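Trm112p-like protein (PDB 3Q87) binds zinc and probably activates the methyltransferase Mtq2, its partner in the complex that methylates the translation termination factor eRF1. Local coordinates at residues Leu56-Leu60 with Phe89-Val95; Ala27-Val32 with Phe63-Glu67. One frame throughout, in Å; residues are numbered along the deposited sequence.

Interaction 1: Leu56-Leu60 with Phe89-Val95; sequences LVNSL and FLFGIDV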
loop_
_atom_site.group_PDB
_atom_site.type_symbol
_atom_site.label_atom_id
_atom_site.label_comp_id
_atom_site.label_asym_id
_atom_site.label_seq_id
_atom_site.Cartn_x
_atom_site.Cartn_y
_atom_site.Cartn_z
ATOM N N LEU A 56 -6.288 19.555 0.420
ATOM C CA LEU A 56 -4.876 19.498 0.075
ATOM C C LEU A 56 -4.327 20.867 -0.315
ATOM O O LEU A 56 -3.241 21.249 0.117
ATOM C CB LEU A 56 -4.644 18.513 -1.071
ATOM C CG LEU A 56 -4.623 17.042 -0.655
ATOM C CD1 LEU A 56 -4.696 16.118 -1.874
ATOM C CD2 LEU A 56 -3.372 16.771 0.175
ATOM N N VAL A 57 -5.062 21.603 -1.143
ATOM C CA VAL A 57 -4.561 22.895 -1.608
ATOM C C VAL A 57 -4.326 23.832 -0.427
ATOM O O VAL A 57 -3.328 24.549 -0.373
ATOM C CB VAL A 57 -5.489 23.539 -2.639
ATOM C CG1 VAL A 57 -5.307 25.048 -2.648
ATOM C CG2 VAL A 57 -5.217 22.951 -4.018
ATOM N N ASN A 58 -5.245 23.792 0.531
ATOM C CA ASN A 58 -5.103 24.546 1.768
ATOM C C ASN A 58 -3.908 24.090 2.596
ATOM O O ASN A 58 -3.162 24.912 3.119
ATOM C CB ASN A 58 -6.368 24.427 2.610
ATOM C CG ASN A 58 -6.350 25.347 3.797
ATOM O OD1 ASN A 58 -5.918 26.494 3.693
ATOM N ND2 ASN A 58 -6.816 24.855 4.939
ATOM N N SER A 59 -3.735 22.775 2.721
ATOM C CA SER A 59 -2.615 22.230 3.475
ATOM C C SER A 59 -1.271 22.628 2.869
ATOM O O SER A 59 -0.273 22.786 3.585
ATOM C CB SER A 59 -2.715 20.698 3.548
ATOM O OG SER A 59 -3.854 20.297 4.290
ATOM N N LEU A 60 -1.237 22.787 1.554
ATOM C CA LEU A 60 0.028 23.062 0.883
ATOM C C LEU A 60 0.164 24.508 0.406
ATOM O O LEU A 60 0.984 24.799 -0.460
ATOM C CB LEU A 60 0.218 22.107 -0.288
ATOM C CG LEU A 60 0.454 20.653 0.109
ATOM C CD1 LEU A 60 0.084 19.735 -1.037
ATOM C CD2 LEU A 60 1.910 20.456 0.531
ATOM N N PHE A 89 -0.373 17.666 -9.608
ATOM C CA PHE A 89 -0.425 18.064 -8.209
ATOM C C PHE A 89 -0.308 16.832 -7.298
ATOM O O PHE A 89 0.425 16.846 -6.315
ATOM C CB PHE A 89 -1.732 18.824 -7.935
ATOM C CG PHE A 89 -1.845 19.394 -6.540
ATOM C CD1 PHE A 89 -1.202 20.575 -6.200
ATOM C CD2 PHE A 89 -2.638 18.767 -5.581
ATOM C CE1 PHE A 89 -1.324 21.114 -4.925
ATOM C CE2 PHE A 89 -2.768 19.299 -4.303
ATOM C CZ PHE A 89 -2.105 20.474 -3.974
ATOM N N LEU A 90 -1.007 15.764 -7.651
ATOM C CA LEU A 90 -1.121 14.614 -6.751
ATOM C C LEU A 90 0.107 13.698 -6.800
ATOM O O LEU A 90 0.393 12.971 -5.846
ATOM C CB LEU A 90 -2.404 13.834 -7.041
ATOM C CG LEU A 90 -3.731 14.541 -6.720
ATOM C CD1 LEU A 90 -4.931 13.706 -7.153
ATOM C CD2 LEU A 90 -3.848 14.891 -5.233
ATOM N N PHE A 91 0.837 13.748 -7.910
ATOM C CA PHE A 91 1.997 12.891 -8.099
ATOM C C PHE A 91 3.270 13.701 -8.138
ATOM O O PHE A 91 4.361 13.154 -8.026
ATOM C CB PHE A 91 1.866 12.081 -9.394
ATOM C CG PHE A 91 0.889 10.944 -9.301
ATOM C CD1 PHE A 91 1.308 9.679 -8.906
ATOM C CD2 PHE A 91 -0.453 11.139 -9.601
ATOM C CE1 PHE A 91 0.405 8.631 -8.809
ATOM C CE2 PHE A 91 -1.362 10.097 -9.503
ATOM C CZ PHE A 91 -0.931 8.840 -9.110
ATOM N N GLY A 92 3.130 15.012 -8.306
ATOM C CA GLY A 92 4.277 15.874 -8.521
ATOM C C GLY A 92 4.753 16.591 -7.276
ATOM O O GLY A 92 5.640 17.437 -7.341
ATOM N N ILE A 93 4.159 16.254 -6.137
ATOM C CA ILE A 93 4.598 16.808 -4.866
ATOM C C ILE A 93 4.864 15.691 -3.879
ATOM O O ILE A 93 4.127 14.713 -3.834
ATOM C CB ILE A 93 3.526 17.714 -4.244
ATOM C CG1 ILE A 93 3.168 18.860 -5.193
ATOM C CG2 ILE A 93 4.005 18.249 -2.901
ATOM C CD1 ILE A 93 2.039 19.738 -4.678
ATOM N N ASP A 94 5.894 15.861 -3.062
ATOM C CA ASP A 94 6.195 14.901 -2.019
ATOM C C ASP A 94 6.321 15.591 -0.662
ATOM O O ASP A 94 7.200 16.437 -0.459
ATOM C CB ASP A 94 7.489 14.159 -2.347
ATOM C CG ASP A 94 7.841 13.126 -1.299
ATOM O OD1 ASP A 94 6.981 12.256 -1.014
ATOM O OD2 ASP A 94 8.974 13.180 -0.767
ATOM N N VAL A 95 5.436 15.241 0.262
ATOM C CA VAL A 95 5.532 15.759 1.613
ATOM C C VAL A 95 6.593 14.942 2.330
ATOM O O VAL A 95 6.437 13.730 2.496
ATOM C CB VAL A 95 4.185 15.649 2.376
ATOM C CG1 VAL A 95 4.324 16.190 3.790
ATOM C CG2 VAL A 95 3.094 16.388 1.641
#
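The ring of Phe89 is met by Leu56 and Val57 of the last turn of helix 42-59 and by Leu60 just beyond it, which together border one hollow that the ring fills. CB of Leu56 lies in the plane of the ring, at its rim, 3.8 Å from CE2 of Phe89. The far corner of the ring, CZ of Phe89, is held between two methyls: CD1 of Leu60 at 3.7 Å and CG2 of Val57 at 4.0 Å. With CG anti to the backbone N (chi1 -175°), the ring extends toward these residues. A flat, wide phenyl suits the place because one ring can touch three aliphatic side chains.

Beside the ring, smaller bumps carry the seam onward. The side chains of Leu56 and Leu90 lie roughly perpendicular, bringing CD1 of Leu56 to 3.7 Å from CD2 of Leu90. Leu60 meets Ile93 tip to tip, their CD1 atoms 4.1 Å apart, and its other methyl, CD2, looks toward CG2 of Val95 at 4.4 Å. A forked side chain suits Leu60, whose two methyls meet different partners in a core where almost every touching residue is buried.

The contact thus joins the end of helix 42-59 both to the end of helix 84-91 and to strand 93-96, which follows it. Phe45 and Leu53 of helix 42-59 also touch Leu90, while Cys24 of strand 20-24 packs against Leu60 and Val95.

Interaction 2: Ala27-Val32 with Phe63-Glu67; sequences AESNDV and FHGRE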
loop_
_atom_site.group_PDB
_atom_site.type_symbol
_atom_site.label_atom_id
_atom_site.label_comp_id
_atom_site.label_asym_id
_atom_site.label_seq_id
_atom_site.Cartn_x
_atom_site.Cartn_y
_atom_site.Cartn_z
ATOM N N ALA A 27 7.729 20.174 2.071
ATOM C CA ALA A 27 7.383 19.449 0.859
ATOM C C ALA A 27 8.331 19.830 -0.265
ATOM O O ALA A 27 8.763 20.974 -0.347
ATOM C CB ALA A 27 5.959 19.771 0.452
ATOM N N GLU A 28 8.635 18.869 -1.134
ATOM C CA GLU A 28 9.505 19.102 -2.281
ATOM C C GLU A 28 8.762 18.783 -3.569
ATOM O O GLU A 28 7.818 17.991 -3.577
ATOM C CB GLU A 28 10.774 18.253 -2.170
ATOM C CG GLU A 28 11.648 18.620 -0.972
ATOM C CD GLU A 28 12.869 17.723 -0.812
ATOM O OE1 GLU A 28 12.836 16.570 -1.294
ATOM O OE2 GLU A 28 13.860 18.172 -0.192
ATOM N N SER A 29 9.156 19.421 -4.662
ATOM C CA SER A 29 8.537 19.109 -5.938
ATOM C C SER A 29 9.218 17.857 -6.478
ATOM O O SER A 29 10.396 17.618 -6.206
ATOM C CB SER A 29 8.658 20.276 -6.922
ATOM O OG SER A 29 9.939 20.294 -7.525
ATOM N N ASN A 30 8.459 17.045 -7.206
ATOM C CA ASN A 30 8.970 15.808 -7.786
ATOM C C ASN A 30 8.627 15.773 -9.264
ATOM O O ASN A 30 7.538 16.195 -9.663
ATOM C CB ASN A 30 8.366 14.571 -7.095
ATOM C CG ASN A 30 9.213 14.063 -5.935
ATOM O OD1 ASN A 30 10.086 14.765 -5.422
ATOM N ND2 ASN A 30 8.952 12.830 -5.514
ATOM N N ASP A 31 9.559 15.268 -10.066
ATOM C CA ASP A 31 9.358 15.121 -11.502
ATOM C C ASP A 31 8.174 14.223 -11.850
ATOM O O ASP A 31 8.076 13.096 -11.363
ATOM C CB ASP A 31 10.624 14.556 -12.152
ATOM C CG ASP A 31 11.484 15.628 -12.782
ATOM O OD1 ASP A 31 11.213 16.823 -12.537
ATOM O OD2 ASP A 31 12.426 15.274 -13.527
ATOM N N VAL A 32 7.285 14.721 -12.707
ATOM C CA VAL A 32 6.188 13.906 -13.226
ATOM C C VAL A 32 6.428 13.477 -14.676
ATOM O O VAL A 32 7.567 13.433 -15.147
ATOM C CB VAL A 32 4.831 14.639 -13.135
ATOM C CG1 VAL A 32 4.241 14.508 -11.734
ATOM C CG2 VAL A 32 4.981 16.103 -13.541
ATOM N N PHE A 63 3.447 25.987 0.043
ATOM C CA PHE A 63 4.333 25.333 -0.912
ATOM C C PHE A 63 4.054 25.824 -2.327
ATOM O O PHE A 63 2.946 25.686 -2.834
ATOM C CB PHE A 63 4.180 23.818 -0.846
ATOM C CG PHE A 63 4.908 23.089 -1.940
ATOM C CD1 PHE A 63 6.258 22.789 -1.812
ATOM C CD2 PHE A 63 4.244 22.694 -3.092
ATOM C CE1 PHE A 63 6.935 22.106 -2.813
ATOM C CE2 PHE A 63 4.911 22.010 -4.096
ATOM C CZ PHE A 63 6.259 21.714 -3.956
ATOM N N HIS A 64 5.069 26.383 -2.970
ATOM C CA HIS A 64 4.865 27.005 -4.270
ATOM C C HIS A 64 5.518 26.243 -5.418
ATOM O O HIS A 64 5.552 26.728 -6.546
ATOM C CB HIS A 64 5.346 28.452 -4.223
ATOM C CG HIS A 64 4.977 29.153 -2.955
ATOM N ND1 HIS A 64 3.707 29.635 -2.716
ATOM C CD2 HIS A 64 5.699 29.422 -1.842
ATOM C CE1 HIS A 64 3.669 30.186 -1.517
ATOM N NE2 HIS A 64 4.865 30.071 -0.965
ATOM N N GLY A 65 6.017 25.045 -5.133
ATOM C CA GLY A 65 6.663 24.235 -6.153
ATOM C C GLY A 65 5.696 23.785 -7.227
ATOM O O GLY A 65 6.088 23.518 -8.365
ATOM N N ARG A 66 4.425 23.691 -6.852
ATOM C CA ARG A 66 3.368 23.309 -7.775
ATOM C C ARG A 66 2.066 23.898 -7.244
ATOM O O ARG A 66 1.966 24.200 -6.057
ATOM C CB ARG A 66 3.282 21.792 -7.876
ATOM C CG ARG A 66 2.993 21.283 -9.273
ATOM C CD ARG A 66 3.224 19.787 -9.369
ATOM N NE ARG A 66 4.632 19.426 -9.214
ATOM C CZ ARG A 66 5.458 19.166 -10.226
ATOM N NH1 ARG A 66 5.022 19.233 -11.478
ATOM N NH2 ARG A 66 6.722 18.836 -9.986
ATOM N N GLU A 67 1.075 24.084 -8.109
ATOM C CA GLU A 67 -0.130 24.802 -7.699
ATOM C C GLU A 67 -1.406 24.374 -8.427
ATOM O O GLU A 67 -1.364 23.945 -9.580
ATOM C CB GLU A 67 0.074 26.314 -7.861
ATOM C CG GLU A 67 1.376 26.842 -7.254
ATOM C CD GLU A 67 1.271 28.283 -6.783
ATOM O OE1 GLU A 67 0.625 29.094 -7.481
ATOM O OE2 GLU A 67 1.839 28.602 -5.712
#
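Phe63 turns its ring toward strand 26-29 and runs one side of it along the strand's backbone. CD1 of Phe63 lies 3.8 Å from CB of Ala27, and the neighbouring CE1 comes close to the carbonyl O of the same alanine. Farther along, N of Ser29 faces the ring's edge, 3.8 Å from CZ of Phe63. Small Ala27 and Ser29 let the ring approach the main chain this closely. Within its own loop, Gly65, with no side chain, lets its N stand 3.3 Å above the plane of the Phe63 ring, over the centre.

The loop 63-67 connects helix 42-59 to helix 70-78 and here lies against the two-stranded antiparallel sheet formed by 26-29 and 93-96, whose Ile93 touches both Phe63 and Arg66.

Arg66 reaches farther along 27-32, past the strand end, a span that suits a long side chain able to pack on Ile93 and still bring its polar end to the backbone. Its chain bends at chi3 (-67°), bringing the guanidinium to where NH2 of Arg66 is 2.8 Å from O of Asn30. Val32 and Arg66 run alongside one another, pointing opposite ways, with CG2 of Val32 3.7 Å from NH1 of Arg66.

How the interactions relate
Interactions 1 and 2 lie with their centres about 7 Å apart and meet through the sheet of strands 26-29 and 93-96. Backbone pairs tie the two strands: N of Asn30 is 2.8 Å from O of Gly92, and N of Glu28 is 2.9 Å from O of Asp94, both probable hydrogen bonds. The carbonyl of Gly92 has a second neighbour, NE of Arg66, which makes a weak hydrogen bond to it. CA of Gly92 also packs 3.5 Å from CG1 of Val32, and Ile93 is common to both contacts. Both lie away from the zinc site of Cys11, Cys14, Cys102 and Cys105; Phe91, within segment 89-95 of interaction 1, packs on Thr46 of the methyltransferase chain.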